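Acylphosphatase (Bacillus subtilis, PDB 3BR8) catalyses the hydrolysis of acyl phosphates, releasing a carboxylate and inorganic phosphate. Local coordinates at residues 6-9 against 10-14. Sequence-based numbering, arbitrary orientation.
Sequences IIVD and GRVQG. With PO4 (phosphate ion), chain B.
D9 and G10 meet at the corner where strand 2-9 of the acylphosphatase alpha/beta sandwich leaves its sheet and enters the phosphate-binding loop that leads into helix 17-27. The D9 side chain starts out away from the loop, but its end turns back: with CG anti to the backbone N (chi1 -161°) and beside the carbonyl carbon, OD1 is brought to the amide N of the next residue, 2.8 Å from G10 N. The bond is weak, bent to 144° at the hydrogen. Replacing D9 by an alanine is likely to leave G10 N without this carboxylate acceptor and to take away the side chain that touches R41. At G10 the backbone takes a shape in which a CB would be jammed against D9 O, so the turn calls for a residue without a side chain.

Beyond the corner the loop bends so that V12 points its side chain toward the strand end. Its CG1 lies 4.0 Å from V8 CG1, the two valines meeting at an oblique angle, while its other methyl, CG2, sits 3.8 Å from V8 O. V69 and V60 touch V8, and V42 touches V12, so this small apolar contact continues into the core between sheet and helix 50-62.

Past V12 the loop reaches the active site, where a phosphate ion, probably from the crystallisation liquor, is also held by the catalytic residues R18 and N36 and by the amides of V15, G16 and F17. G14 N joins this cradle, donating to phosphate O3 at 2.9 Å with an angle of 161° at the hydrogen.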
loop_
_atom_site.group_PDB
_atom_site.type_symbol
_atom_site.label_atom_id
_atom_site.label_comp_id
_atom_site.label_asym_id
_atom_site.label_seq_id
_atom_site.Cartn_x
_atom_site.Cartn_y
_atom_site.Cartn_z
ATOM N N ILE A 6 4.043 4.434 1.815
ATOM C CA ILE A 6 4.124 4.337 0.361
ATOM C C ILE A 6 3.124 5.305 -0.259
ATOM O O ILE A 6 1.955 5.308 0.126
ATOM C CB ILE A 6 3.828 2.881 -0.107
ATOM C CG1 ILE A 6 4.763 1.874 0.590
ATOM C CG2 ILE A 6 3.890 2.762 -1.630
ATOM C CD1 ILE A 6 4.254 0.435 0.574
ATOM N N ILE A 7 3.588 6.133 -1.195
ATOM C CA ILE A 7 2.685 6.985 -1.970
ATOM C C ILE A 7 2.797 6.569 -3.431
ATOM O O ILE A 7 3.904 6.513 -3.994
ATOM C CB ILE A 7 3.000 8.489 -1.813
ATOM C CG1 ILE A 7 2.858 8.921 -0.346
ATOM C CG2 ILE A 7 2.071 9.321 -2.698
ATOM C CD1 ILE A 7 3.295 10.353 -0.034
ATOM N N VAL A 8 1.647 6.253 -4.025
ATOM C CA VAL A 8 1.583 5.788 -5.400
ATOM C C VAL A 8 0.940 6.863 -6.268
ATOM O O VAL A 8 -0.081 7.451 -5.883
ATOM C CB VAL A 8 0.726 4.498 -5.498
ATOM C CG1 VAL A 8 0.851 3.865 -6.870
ATOM C CG2 VAL A 8 1.124 3.488 -4.407
ATOM N N ASP A 9 1.528 7.116 -7.435
ATOM C CA ASP A 9 0.938 8.040 -8.384
ATOM C C ASP A 9 0.778 7.386 -9.750
ATOM O O ASP A 9 1.392 6.351 -10.031
ATOM C CB ASP A 9 1.778 9.321 -8.487
ATOM C CG ASP A 9 1.004 10.490 -9.080
ATOM O OD1 ASP A 9 -0.240 10.438 -9.197
ATOM O OD2 ASP A 9 1.663 11.483 -9.435
ATOM N N GLY A 10 -0.055 8.009 -10.576
ATOM C CA GLY A 10 -0.366 7.523 -11.916
ATOM C C GLY A 10 -1.863 7.551 -12.159
ATOM O O GLY A 10 -2.569 8.428 -11.654
ATOM N N ARG A 11 -2.345 6.584 -12.936
ATOM C CA ARG A 11 -3.769 6.320 -13.061
ATOM C C ARG A 11 -4.100 5.273 -12.015
ATOM O O ARG A 11 -4.089 4.068 -12.291
ATOM C CB ARG A 11 -4.096 5.805 -14.459
ATOM C CG ARG A 11 -5.592 5.699 -14.743
ATOM C CD ARG A 11 -5.892 4.782 -15.932
ATOM N NE ARG A 11 -5.144 5.171 -17.129
ATOM C CZ ARG A 11 -4.266 4.405 -17.775
ATOM N NH1 ARG A 11 -4.007 3.163 -17.376
ATOM N NH2 ARG A 11 -3.651 4.888 -18.850
ATOM N N VAL A 12 -4.371 5.741 -10.801
ATOM C CA VAL A 12 -4.456 4.846 -9.649
ATOM C C VAL A 12 -5.705 5.020 -8.786
ATOM O O VAL A 12 -5.767 4.482 -7.676
ATOM C CB VAL A 12 -3.146 4.878 -8.795
ATOM C CG1 VAL A 12 -1.981 4.290 -9.594
ATOM C CG2 VAL A 12 -2.818 6.300 -8.317
ATOM N N GLN A 13 -6.688 5.767 -9.293
ATOM C CA GLN A 13 -7.992 5.884 -8.625
ATOM C C GLN A 13 -9.133 5.539 -9.575
ATOM O O GLN A 13 -8.997 5.694 -10.785
ATOM C CB GLN A 13 -8.195 7.274 -8.023
ATOM C CG GLN A 13 -7.193 7.579 -6.924
ATOM C CD GLN A 13 -7.488 8.843 -6.139
ATOM O OE1 GLN A 13 -6.723 9.219 -5.247
ATOM N NE2 GLN A 13 -8.602 9.488 -6.441
ATOM N N GLY A 14 -10.245 5.061 -9.025
ATOM C CA GLY A 14 -11.370 4.611 -9.839
ATOM C C GLY A 14 -11.040 3.377 -10.652
ATOM O O GLY A 14 -11.667 3.128 -11.685
HETATM P P PO4 B . -10.375 2.850 -6.403
HETATM O O1 PO4 B . -9.094 2.725 -7.227
HETATM O O2 PO4 B . -11.431 2.151 -7.232
HETATM O O3 PO4 B . -10.673 4.332 -6.242
HETATM O O4 PO4 B . -10.161 2.105 -5.093
#